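Local coordinates for protein aldehyde dehydrogenase (Burkholderia thailandensis, PDB 5J6B) that probably oxidises aldehydes to carboxylic acids with NADP+, and binds NADPH in this structure, at residues E12-Y17 with T190-L195; G153-I158 with F230-F235; P181-P186 with S212-H217. All coordinates share one frame; numbering follows the deposited sequence.

Contact 1 (E12-Y17 with T190-L195)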
loop_
_atom_site.group_PDB
_atom_site.type_symbol
_atom_site.label_atom_id
_atom_site.label_comp_id
_atom_site.label_asym_id
_atom_site.label_seq_id
_atom_site.Cartn_x
_atom_site.Cartn_y
_atom_site.Cartn_z
ATOM N N GLU A 12 14.141 -13.607 45.380
ATOM C CA GLU A 12 13.756 -14.857 46.033
ATOM C C GLU A 12 12.359 -15.300 45.612
ATOM O O GLU A 12 12.094 -16.504 45.513
ATOM C CB GLU A 12 13.849 -14.718 47.560
ATOM C CG GLU A 12 15.077 -15.405 48.164
ATOM C CD GLU A 12 15.087 -15.395 49.692
ATOM O OE1 GLU A 12 14.343 -14.592 50.295
ATOM O OE2 GLU A 12 15.841 -16.190 50.296
ATOM N N THR A 13 11.459 -14.351 45.358
ATOM C CA THR A 13 10.130 -14.642 44.842
ATOM C C THR A 13 9.742 -13.573 43.830
ATOM O O THR A 13 10.168 -12.417 43.924
ATOM C CB THR A 13 9.051 -14.690 45.945
ATOM O OG1 THR A 13 8.858 -13.374 46.470
ATOM C CG2 THR A 13 9.449 -15.631 47.087
ATOM N N TYR A 14 8.909 -13.966 42.873
ATOM C CA TYR A 14 8.358 -13.053 41.890
ATOM C C TYR A 14 6.839 -13.027 41.989
ATOM O O TYR A 14 6.215 -14.068 42.218
ATOM C CB TYR A 14 8.776 -13.450 40.460
ATOM C CG TYR A 14 10.224 -13.139 40.171
ATOM C CD1 TYR A 14 10.590 -11.956 39.532
ATOM C CD2 TYR A 14 11.228 -14.016 40.557
ATOM C CE1 TYR A 14 11.927 -11.657 39.284
ATOM C CE2 TYR A 14 12.560 -13.732 40.313
ATOM C CZ TYR A 14 12.907 -12.550 39.678
ATOM O OH TYR A 14 14.238 -12.273 39.444
ATOM N N PRO A 15 6.220 -11.864 41.820
ATOM C CA PRO A 15 4.756 -11.794 41.804
ATOM C C PRO A 15 4.228 -12.152 40.424
ATOM O O PRO A 15 4.982 -12.294 39.461
ATOM C CB PRO A 15 4.486 -10.326 42.130
ATOM C CG PRO A 15 5.649 -9.611 41.411
ATOM C CD PRO A 15 6.844 -10.556 41.522
ATOM N N TYR A 16 2.912 -12.295 40.330
ATOM C CA TYR A 16 2.292 -12.210 39.018
ATOM C C TYR A 16 1.643 -10.840 38.856
ATOM O O TYR A 16 1.568 -10.043 39.792
ATOM C CB TYR A 16 1.301 -13.358 38.762
ATOM C CG TYR A 16 0.084 -13.526 39.651
ATOM C CD1 TYR A 16 -0.828 -12.491 39.853
ATOM C CD2 TYR A 16 -0.212 -14.773 40.199
ATOM C CE1 TYR A 16 -1.976 -12.680 40.627
ATOM C CE2 TYR A 16 -1.358 -14.976 40.966
ATOM C CZ TYR A 16 -2.229 -13.924 41.182
ATOM O OH TYR A 16 -3.359 -14.122 41.947
ATOM N N TYR A 17 1.203 -10.550 37.635
ATOM C CA TYR A 17 0.672 -9.233 37.314
ATOM C C TYR A 17 -0.804 -9.366 36.982
ATOM O O TYR A 17 -1.171 -9.976 35.968
ATOM C CB TYR A 17 1.480 -8.582 36.187
ATOM C CG TYR A 17 2.786 -8.133 36.767
ATOM C CD1 TYR A 17 3.867 -9.002 36.840
ATOM C CD2 TYR A 17 2.909 -6.875 37.353
ATOM C CE1 TYR A 17 5.062 -8.608 37.432
ATOM C CE2 TYR A 17 4.089 -6.478 37.945
ATOM C CZ TYR A 17 5.161 -7.350 37.983
ATOM O OH TYR A 17 6.340 -6.962 38.579
ATOM N N THR A 190 9.760 -21.348 32.366
ATOM C CA THR A 190 10.544 -20.126 32.144
ATOM C C THR A 190 9.671 -18.883 32.292
ATOM O O THR A 190 9.468 -18.134 31.332
ATOM C CB THR A 190 11.191 -20.145 30.752
ATOM O OG1 THR A 190 10.160 -20.203 29.755
ATOM C CG2 THR A 190 12.136 -21.339 30.577
ATOM N N PRO A 191 9.175 -18.599 33.503
ATOM C CA PRO A 191 8.281 -17.444 33.675
ATOM C C PRO A 191 8.960 -16.137 34.062
ATOM O O PRO A 191 8.299 -15.087 34.039
ATOM C CB PRO A 191 7.353 -17.917 34.809
ATOM C CG PRO A 191 8.261 -18.757 35.678
ATOM C CD PRO A 191 9.318 -19.370 34.751
ATOM N N ILE A 192 10.244 -16.170 34.426
ATOM C CA ILE A 192 10.870 -15.009 35.055
ATOM C C ILE A 192 10.935 -13.839 34.087
ATOM O O ILE A 192 10.633 -12.697 34.450
ATOM C CB ILE A 192 12.271 -15.365 35.581
ATOM C CG1 ILE A 192 12.198 -16.508 36.592
ATOM C CG2 ILE A 192 12.913 -14.132 36.213
ATOM C CD1 ILE A 192 13.568 -17.065 36.955
ATOM N N GLY A 193 11.372 -14.097 32.852
ATOM C CA GLY A 193 11.506 -13.011 31.896
ATOM C C GLY A 193 10.192 -12.293 31.658
ATOM O O GLY A 193 10.134 -11.061 31.667
ATOM N N ALA A 194 9.115 -13.066 31.458
ATOM C CA ALA A 194 7.777 -12.501 31.316
ATOM C C ALA A 194 7.396 -11.633 32.512
ATOM O O ALA A 194 6.738 -10.597 32.349
ATOM C CB ALA A 194 6.751 -13.620 31.140
ATOM N N LEU A 195 7.796 -12.036 33.722
ATOM C CA LEU A 195 7.442 -11.254 34.901
ATOM C C LEU A 195 8.317 -10.010 35.051
ATOM O O LEU A 195 7.868 -9.007 35.611
ATOM C CB LEU A 195 7.527 -12.132 36.156
ATOM C CG LEU A 195 6.518 -13.286 36.193
ATOM C CD1 LEU A 195 6.816 -14.237 37.342
ATOM C CD2 LEU A 195 5.077 -12.763 36.253
HETATM O O HOH W 1 8.585 -8.950 38.563
#
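The backbone O of Leu195 accepts a hydrogen bond from a water 3.0 Å away, and the same water is hydrogen-bonded to Tyr17 OH, also at 3.0 Å. This water lies in the plane of the Tyr17 ring, at its edge, and ties the phenol to the first turn of helix 192-202. The rest is mostly apolar packing. Leu195 points at the strand and spreads its two methyl groups over it. Leu195 CD1 meets Tyr14 CB at 3.8 Å. Leu195 CD2 lies in the plane of the Tyr17 ring, 4.0 Å from Tyr17 CD1, and also packs close to Pro15 O, at 3.2 Å. One helical turn earlier, Ile192 CG2 sits over one face of the Tyr14 ring, displaced toward its rim. This is a CH-pi contact, 4.2 Å from CG2 to the ring centroid. In Tyr14, CG stands anti to the carbonyl carbon (chi1 -73°), and the ring reaches Ile192 while its OH bonds to Lys11 N. The contact thus packs the N-terminal strand 13-18 on a helix of the cofactor-binding domain. Both Leu195 methyls lie against Pro15 O, which is buried without a hydrogen-bond partner in the model. Toward the helix the strand has apolar packing and a water bridge; its backbone bonds go elsewhere, as from Tyr14 to Arg42.

Contact 2 (G153-I158 with F230-F235). With NDP (NADPH dihydro-nicotinamide-adenine-dinucleotide phosphate), chain F.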
loop_
_atom_site.group_PDB
_atom_site.type_symbol
_atom_site.label_atom_id
_atom_site.label_comp_id
_atom_site.label_asym_id
_atom_site.label_seq_id
_atom_site.Cartn_x
_atom_site.Cartn_y
_atom_site.Cartn_z
ATOM N N GLY A 153 -10.232 -6.790 20.546
ATOM C CA GLY A 153 -10.784 -7.081 21.850
ATOM C C GLY A 153 -9.712 -7.680 22.734
ATOM O O GLY A 153 -8.525 -7.645 22.399
ATOM N N PRO A 154 -10.101 -8.236 23.882
ATOM C CA PRO A 154 -9.106 -8.837 24.783
ATOM C C PRO A 154 -8.435 -10.050 24.147
ATOM O O PRO A 154 -9.084 -10.886 23.523
ATOM C CB PRO A 154 -9.933 -9.235 26.016
ATOM C CG PRO A 154 -11.212 -8.441 25.918
ATOM C CD PRO A 154 -11.465 -8.279 24.439
ATOM N N CYS A 155 -7.120 -10.148 24.319
ATOM C CA CYS A 155 -6.323 -11.188 23.685
ATOM C C CYS A 155 -5.758 -12.153 24.720
ATOM O O CYS A 155 -5.260 -11.737 25.765
ATOM C CB CYS A 155 -5.175 -10.580 22.881
ATOM S SG CYS A 155 -5.736 -9.608 21.454
ATOM N N SER A 156 -5.822 -13.440 24.405
ATOM C CA SER A 156 -5.197 -14.483 25.206
ATOM C C SER A 156 -3.880 -14.885 24.539
ATOM O O SER A 156 -3.870 -15.273 23.369
ATOM C CB SER A 156 -6.145 -15.675 25.336
ATOM O OG SER A 156 -5.546 -16.750 26.026
ATOM N N PHE A 157 -2.771 -14.786 25.280
ATOM C CA PHE A 157 -1.441 -15.094 24.768
ATOM C C PHE A 157 -0.848 -16.254 25.559
ATOM O O PHE A 157 -0.863 -16.241 26.794
ATOM C CB PHE A 157 -0.491 -13.878 24.869
ATOM C CG PHE A 157 -0.882 -12.706 24.003
ATOM C CD1 PHE A 157 -1.613 -12.892 22.826
ATOM C CD2 PHE A 157 -0.509 -11.414 24.363
ATOM C CE1 PHE A 157 -1.968 -11.806 22.024
ATOM C CE2 PHE A 157 -0.860 -10.322 23.570
ATOM C CZ PHE A 157 -1.594 -10.523 22.392
ATOM N N ILE A 158 -0.282 -17.223 24.849
ATOM C CA ILE A 158 0.414 -18.362 25.440
ATOM C C ILE A 158 1.756 -18.510 24.733
ATOM O O ILE A 158 1.807 -18.553 23.499
ATOM C CB ILE A 158 -0.410 -19.655 25.316
ATOM C CG1 ILE A 158 -1.752 -19.515 26.052
ATOM C CG2 ILE A 158 0.393 -20.852 25.825
ATOM C CD1 ILE A 158 -2.725 -20.676 25.791
ATOM N N PHE A 230 -12.387 -13.512 25.617
ATOM C CA PHE A 230 -11.246 -13.362 24.720
ATOM C C PHE A 230 -11.731 -13.399 23.280
ATOM O O PHE A 230 -12.495 -14.293 22.905
ATOM C CB PHE A 230 -10.233 -14.492 24.917
ATOM C CG PHE A 230 -9.402 -14.395 26.163
ATOM C CD1 PHE A 230 -8.636 -13.276 26.423
ATOM C CD2 PHE A 230 -9.332 -15.475 27.030
ATOM C CE1 PHE A 230 -7.832 -13.221 27.565
ATOM C CE2 PHE A 230 -8.548 -15.430 28.155
ATOM C CZ PHE A 230 -7.796 -14.299 28.431
ATOM N N LYS A 231 -11.245 -12.460 22.465
ATOM C CA LYS A 231 -11.560 -12.404 21.044
ATOM C C LYS A 231 -10.453 -12.966 20.160
ATOM O O LYS A 231 -10.673 -13.172 18.953
ATOM C CB LYS A 231 -11.858 -10.956 20.635
ATOM C CG LYS A 231 -13.161 -10.424 21.221
ATOM C CD LYS A 231 -14.333 -11.029 20.469
ATOM C CE LYS A 231 -15.666 -10.614 21.050
ATOM N NZ LYS A 231 -16.773 -11.115 20.171
ATOM N N LEU A 232 -9.284 -13.240 20.733
ATOM C CA LEU A 232 -8.150 -13.791 20.006
ATOM C C LEU A 232 -7.400 -14.705 20.958
ATOM O O LEU A 232 -7.159 -14.328 22.108
ATOM C CB LEU A 232 -7.206 -12.685 19.490
ATOM C CG LEU A 232 -5.831 -13.153 18.985
ATOM C CD1 LEU A 232 -6.009 -14.034 17.755
ATOM C CD2 LEU A 232 -4.917 -11.985 18.617
ATOM N N LEU A 233 -7.081 -15.911 20.497
ATOM C CA LEU A 233 -6.090 -16.763 21.135
ATOM C C LEU A 233 -4.872 -16.793 20.227
ATOM O O LEU A 233 -4.972 -17.223 19.077
ATOM C CB LEU A 233 -6.610 -18.184 21.352
ATOM C CG LEU A 233 -5.518 -19.213 21.682
ATOM C CD1 LEU A 233 -4.835 -18.897 23.031
ATOM C CD2 LEU A 233 -6.071 -20.647 21.687
ATOM N N SER A 234 -3.726 -16.351 20.733
ATOM C CA SER A 234 -2.484 -16.453 19.974
ATOM C C SER A 234 -1.516 -17.342 20.743
ATOM O O SER A 234 -1.029 -16.961 21.815
ATOM C CB SER A 234 -1.876 -15.078 19.698
ATOM O OG SER A 234 -0.688 -15.243 18.947
ATOM N N PHE A 235 -1.215 -18.505 20.174
ATOM C CA PHE A 235 -0.443 -19.545 20.836
ATOM C C PHE A 235 0.867 -19.766 20.094
ATOM O O PHE A 235 0.873 -19.890 18.868
ATOM C CB PHE A 235 -1.254 -20.845 20.897
ATOM C CG PHE A 235 -0.454 -22.046 21.316
ATOM C CD1 PHE A 235 0.235 -22.803 20.375
ATOM C CD2 PHE A 235 -0.413 -22.438 22.653
ATOM C CE1 PHE A 235 0.972 -23.917 20.759
ATOM C CE2 PHE A 235 0.323 -23.558 23.041
ATOM C CZ PHE A 235 1.011 -24.299 22.084
HETATM P PA NDP F . 4.435 -26.592 24.540
HETATM O O1A NDP F . 3.420 -26.824 23.460
HETATM O O2A NDP F . 4.693 -27.852 25.376
HETATM O O5B NDP F . 3.973 -25.434 25.520
HETATM C C5B NDP F . 3.895 -24.076 25.037
HETATM C C4B NDP F . 2.987 -23.322 25.974
HETATM O O4B NDP F . 1.660 -23.893 25.916
HETATM C C3B NDP F . 3.392 -23.368 27.456
HETATM O O3B NDP F . 3.123 -22.104 28.056
HETATM C C2B NDP F . 2.463 -24.448 28.018
HETATM O O2B NDP F . 2.181 -24.344 29.428
HETATM C C1B NDP F . 1.203 -24.129 27.233
HETATM N N9A NDP F . 0.211 -25.203 27.219
HETATM C C8A NDP F . 0.408 -26.531 26.942
HETATM N N7A NDP F . -0.693 -27.242 26.924
HETATM C C5A NDP F . -1.686 -26.321 27.223
HETATM C C6A NDP F . -3.084 -26.435 27.344
HETATM N N6A NDP F . -3.751 -27.596 27.246
HETATM N N1A NDP F . -3.786 -25.311 27.603
HETATM C C2A NDP F . -3.122 -24.161 27.771
HETATM N N3A NDP F . -1.807 -23.938 27.712
HETATM C C4A NDP F . -1.141 -25.062 27.416
HETATM O O3 NDP F . 5.823 -26.194 23.872
HETATM P PN NDP F . 7.233 -25.787 24.495
HETATM O O1N NDP F . 7.036 -24.817 25.607
HETATM O O2N NDP F . 7.940 -27.056 24.932
HETATM O O5D NDP F . 8.037 -25.142 23.272
HETATM C C5D NDP F . 8.604 -25.895 22.185
HETATM C C4D NDP F . 7.668 -25.829 21.003
HETATM O O4D NDP F . 7.480 -24.442 20.601
HETATM C C3D NDP F . 8.196 -26.571 19.763
HETATM O O3D NDP F . 7.213 -27.315 19.053
HETATM C C2D NDP F . 8.715 -25.422 18.904
HETATM O O2D NDP F . 8.874 -25.661 17.514
HETATM C C1D NDP F . 7.670 -24.361 19.200
HETATM N N1N NDP F . 8.188 -23.057 18.801
HETATM C C2N NDP F . 7.535 -22.281 17.872
HETATM C C3N NDP F . 8.060 -21.140 17.376
HETATM C C7N NDP F . 7.309 -20.248 16.420
HETATM O O7N NDP F . 7.305 -19.027 16.655
HETATM N N7N NDP F . 6.716 -20.785 15.352
HETATM C C4N NDP F . 9.465 -20.741 17.759
HETATM C C5N NDP F . 9.890 -21.444 18.998
HETATM C C6N NDP F . 9.307 -22.557 19.400
HETATM P P2B NDP F . 3.201 -24.922 30.552
HETATM O O1X NDP F . 4.496 -25.333 29.925
HETATM O O2X NDP F . 3.333 -23.751 31.525
HETATM O O3X NDP F . 2.482 -26.128 31.188
#
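Ser156 and Leu233 form one rung of a parallel pair of strands, 155-158 and 232-235, in the Rossmann-like sheet of the aldehyde dehydrogenase fold. The strand axes run 13° apart. Backbone hydrogen bonds carry the pairing. Ser156 N donates to Leu232 O at 2.8 Å, and Ser234 N to Ser156 O at 2.9 Å. Both are nearly straight. Ile158 N then donates to Ser234 O at 3.1 Å. Before the strands, Lys231 N bonds to Pro154 O.

The aromatic contact belongs to Phe230. Its ring lies flat under Ser156 CB, which stands 3.4 Å from the centroid and almost on the ring normal. Pro154 O lies at the ring edge. Ser156 OG, anti to the backbone N (chi1 176°), bonds to Phe224 O.

Apolar contacts divide between the two faces of the sheet. On one, Cys155 SG meets Leu232 CD2, and Phe157 CD1 lies against Ser234 CB; Ser234 OG bonds to Lys171 NZ. On the other, Ile158 CD1 touches Leu233 CD1, and Ile158 CG2 packs on Phe235 CD2 at 3.6 Å.

Cofactor contacts come at the C-terminal ends of the strands. The ribose oxygen O4B of NADPH lies 3.2 Å from Phe235 CE2, at the ring edge, and 3.3 Å from Ile158 CG2. The strand ends therefore meet the adenosine ribose through carbon atoms, giving this part of the pocket an apolar floor, while the polar backbone groups are largely used in pairing the strands.

Contact 3 (P181-P186 with S212-H217). With NDP (NADPH dihydro-nicotinamide-adenine-dinucleotide phosphate), chain F.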
loop_
_atom_site.group_PDB
_atom_site.type_symbol
_atom_site.label_atom_id
_atom_site.label_comp_id
_atom_site.label_asym_id
_atom_site.label_seq_id
_atom_site.Cartn_x
_atom_site.Cartn_y
_atom_site.Cartn_z
ATOM N N PRO A 181 -6.192 -5.058 25.092
ATOM C CA PRO A 181 -5.804 -5.601 26.401
ATOM C C PRO A 181 -5.482 -7.076 26.238
ATOM O O PRO A 181 -5.979 -7.738 25.327
ATOM C CB PRO A 181 -7.046 -5.381 27.272
ATOM C CG PRO A 181 -8.176 -5.301 26.313
ATOM C CD PRO A 181 -7.633 -4.802 24.979
ATOM N N PHE A 182 -4.612 -7.592 27.100
ATOM C CA PHE A 182 -4.228 -8.986 26.928
ATOM C C PHE A 182 -3.930 -9.624 28.274
ATOM O O PHE A 182 -3.629 -8.946 29.261
ATOM C CB PHE A 182 -3.013 -9.131 25.994
ATOM C CG PHE A 182 -1.746 -8.556 26.557
ATOM C CD1 PHE A 182 -0.939 -9.311 27.412
ATOM C CD2 PHE A 182 -1.362 -7.265 26.236
ATOM C CE1 PHE A 182 0.234 -8.781 27.951
ATOM C CE2 PHE A 182 -0.181 -6.715 26.776
ATOM C CZ PHE A 182 0.619 -7.482 27.627
ATOM N N VAL A 183 -4.007 -10.952 28.291
ATOM C CA VAL A 183 -3.591 -11.777 29.417
ATOM C C VAL A 183 -2.561 -12.767 28.889
ATOM O O VAL A 183 -2.882 -13.595 28.028
ATOM C CB VAL A 183 -4.778 -12.512 30.064
ATOM C CG1 VAL A 183 -4.311 -13.258 31.321
ATOM C CG2 VAL A 183 -5.897 -11.538 30.413
ATOM N N LEU A 184 -1.332 -12.687 29.394
ATOM C CA LEU A 184 -0.250 -13.542 28.916
ATOM C C LEU A 184 0.014 -14.675 29.899
ATOM O O LEU A 184 0.198 -14.432 31.094
ATOM C CB LEU A 184 1.037 -12.742 28.703
ATOM C CG LEU A 184 2.306 -13.568 28.465
ATOM C CD1 LEU A 184 2.237 -14.376 27.134
ATOM C CD2 LEU A 184 3.528 -12.645 28.493
ATOM N N LYS A 185 0.042 -15.910 29.394
ATOM C CA LYS A 185 0.454 -17.051 30.205
ATOM C C LYS A 185 1.777 -17.575 29.677
ATOM O O LYS A 185 1.810 -18.242 28.629
ATOM C CB LYS A 185 -0.596 -18.166 30.203
ATOM C CG LYS A 185 -0.275 -19.272 31.210
ATOM C CD LYS A 185 -0.873 -20.633 30.805
ATOM C CE LYS A 185 0.075 -21.420 29.906
ATOM N NZ LYS A 185 1.368 -21.720 30.604
ATOM N N PRO A 186 2.883 -17.305 30.350
ATOM C CA PRO A 186 4.177 -17.806 29.889
ATOM C C PRO A 186 4.321 -19.287 30.207
ATOM O O PRO A 186 3.500 -19.883 30.911
ATOM C CB PRO A 186 5.173 -16.975 30.705
ATOM C CG PRO A 186 4.438 -16.728 32.001
ATOM C CD PRO A 186 2.990 -16.543 31.614
ATOM N N SER A 212 -2.393 -8.473 31.989
ATOM C CA SER A 212 -2.093 -9.364 33.094
ATOM C C SER A 212 -1.109 -10.405 32.587
ATOM O O SER A 212 -1.147 -10.799 31.417
ATOM C CB SER A 212 -3.352 -10.047 33.656
ATOM O OG SER A 212 -4.230 -9.104 34.255
ATOM N N ILE A 213 -0.209 -10.829 33.466
ATOM C CA ILE A 213 0.770 -11.861 33.152
ATOM C C ILE A 213 0.691 -12.888 34.269
ATOM O O ILE A 213 1.117 -12.620 35.399
ATOM C CB ILE A 213 2.191 -11.299 33.004
ATOM C CG1 ILE A 213 2.230 -10.293 31.844
ATOM C CG2 ILE A 213 3.196 -12.433 32.771
ATOM C CD1 ILE A 213 3.564 -9.661 31.620
ATOM N N LEU A 214 0.144 -14.059 33.961
ATOM C CA LEU A 214 -0.230 -15.020 34.995
ATOM C C LEU A 214 0.426 -16.362 34.730
ATOM O O LEU A 214 0.026 -17.064 33.779
ATOM C CB LEU A 214 -1.751 -15.174 35.049
ATOM C CG LEU A 214 -2.580 -13.910 35.297
ATOM C CD1 LEU A 214 -4.060 -14.238 35.236
ATOM C CD2 LEU A 214 -2.241 -13.282 36.639
ATOM N N PRO A 215 1.435 -16.762 35.507
ATOM C CA PRO A 215 1.916 -18.144 35.406
ATOM C C PRO A 215 0.817 -19.123 35.803
ATOM O O PRO A 215 0.051 -18.882 36.738
ATOM C CB PRO A 215 3.098 -18.188 36.378
ATOM C CG PRO A 215 3.520 -16.724 36.537
ATOM C CD PRO A 215 2.218 -15.973 36.475
ATOM N N ALA A 216 0.728 -20.219 35.050
ATOM C CA ALA A 216 -0.236 -21.280 35.310
ATOM C C ALA A 216 0.183 -22.499 34.500
ATOM O O ALA A 216 0.556 -22.366 33.328
ATOM C CB ALA A 216 -1.662 -20.845 34.937
ATOM N N HIS A 217 0.134 -23.673 35.123
ATOM C CA HIS A 217 0.445 -24.896 34.399
ATOM C C HIS A 217 -0.634 -25.173 33.356
ATOM O O HIS A 217 -1.767 -24.690 33.455
ATOM C CB HIS A 217 0.570 -26.087 35.357
ATOM C CG HIS A 217 1.727 -25.976 36.296
ATOM N ND1 HIS A 217 3.037 -26.053 35.873
ATOM C CD2 HIS A 217 1.775 -25.795 37.638
ATOM C CE1 HIS A 217 3.842 -25.923 36.914
ATOM N NE2 HIS A 217 3.102 -25.765 37.996
HETATM P PA NDP F . 4.435 -26.592 24.540
HETATM O O1A NDP F . 3.420 -26.824 23.460
HETATM O O2A NDP F . 4.693 -27.852 25.376
HETATM O O5B NDP F . 3.973 -25.434 25.520
HETATM C C5B NDP F . 3.895 -24.076 25.037
HETATM C C4B NDP F . 2.987 -23.322 25.974
HETATM O O4B NDP F . 1.660 -23.893 25.916
HETATM C C3B NDP F . 3.392 -23.368 27.456
HETATM O O3B NDP F . 3.123 -22.104 28.056
HETATM C C2B NDP F . 2.463 -24.448 28.018
HETATM O O2B NDP F . 2.181 -24.344 29.428
HETATM C C1B NDP F . 1.203 -24.129 27.233
HETATM N N9A NDP F . 0.211 -25.203 27.219
HETATM C C8A NDP F . 0.408 -26.531 26.942
HETATM N N7A NDP F . -0.693 -27.242 26.924
HETATM C C5A NDP F . -1.686 -26.321 27.223
HETATM C C6A NDP F . -3.084 -26.435 27.344
HETATM N N6A NDP F . -3.751 -27.596 27.246
HETATM N N1A NDP F . -3.786 -25.311 27.603
HETATM C C2A NDP F . -3.122 -24.161 27.771
HETATM N N3A NDP F . -1.807 -23.938 27.712
HETATM C C4A NDP F . -1.141 -25.062 27.416
HETATM O O3 NDP F . 5.823 -26.194 23.872
HETATM P PN NDP F . 7.233 -25.787 24.495
HETATM O O1N NDP F . 7.036 -24.817 25.607
HETATM O O2N NDP F . 7.940 -27.056 24.932
HETATM O O5D NDP F . 8.037 -25.142 23.272
HETATM C C5D NDP F . 8.604 -25.895 22.185
HETATM C C4D NDP F . 7.668 -25.829 21.003
HETATM O O4D NDP F . 7.480 -24.442 20.601
HETATM C C3D NDP F . 8.196 -26.571 19.763
HETATM O O3D NDP F . 7.213 -27.315 19.053
HETATM C C2D NDP F . 8.715 -25.422 18.904
HETATM O O2D NDP F . 8.874 -25.661 17.514
HETATM C C1D NDP F . 7.670 -24.361 19.200
HETATM N N1N NDP F . 8.188 -23.057 18.801
HETATM C C2N NDP F . 7.535 -22.281 17.872
HETATM C C3N NDP F . 8.060 -21.140 17.376
HETATM C C7N NDP F . 7.309 -20.248 16.420
HETATM O O7N NDP F . 7.305 -19.027 16.655
HETATM N N7N NDP F . 6.716 -20.785 15.352
HETATM C C4N NDP F . 9.465 -20.741 17.759
HETATM C C5N NDP F . 9.890 -21.444 18.998
HETATM C C6N NDP F . 9.307 -22.557 19.400
HETATM P P2B NDP F . 3.201 -24.922 30.552
HETATM O O1X NDP F . 4.496 -25.333 29.925
HETATM O O2X NDP F . 3.333 -23.751 31.525
HETATM O O3X NDP F . 2.482 -26.128 31.188
HETATM O O HOH W 2 3.112 -20.392 33.518
#
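The Phe182 ring has Leu184 N in its plane, at the edge, and Ser212 O obliquely to it. The ring also meets that of Phe157, the planes about 30° apart, and helix 164-178 packs on it through Val172, Ala175 and Leu176. Phe182 opens strand 182-185, which pairs in parallel with strand 211-213 in a beta-alpha-beta unit whose crossover is helix 192-202. Ser212 N donates to Phe182 O, Leu184 N to Ser212 O at 2.8 Å, and Leu214 N to Leu184 O at 2.9 Å. Val183 CG1 meets Leu214 CD1. Leu184 CB packs on Ile213 CG1.

At the end of strand 182-185, the Lys185 side chain reaches across to the second segment, beyond its strand. Bends at chi3 (88°) and chi4 (61°) bring Lys185 NZ to Ala216 O at 2.9 Å and back to Pro186 O at 2.8 Å. NADPH O2B and O3B also accept bonds from it, and phosphate O2X a weak one. Its three N-H hydrogens must be shared among these five acceptors. The positive charge probably helps to hold the 2'-phosphate. A water bridges the segments beside it, donating to Pro186 O at 2.7 Å and accepting from Ala216 N at 2.8 Å.

In the fold
Contacts 2 and 3 belong to one sheet, in which strands 155-158 and 182-185 are neighbours. Their centres are 10 Å apart. Phe157 O and Lys185 N, 2.8 Å apart, are probably hydrogen-bonded, as are Cys155 N and Pro181 O. Both contacts touch NADPH: contact 2 at the adenosine ribose ring, contact 3 at the ribose hydroxyl and the 2'-phosphate side. Contact 1 lies outside the pocket, with the Leu195 side chain about 12 Å from the cofactor. It meets contact 3 along strand 211-213, where Tyr17 O and Ile213 N, 2.8 Å apart, probably bond. Its helix is the crossover of contact 3. Contacts 1 and 2 do not touch; their nearest atoms are about 9 Å apart.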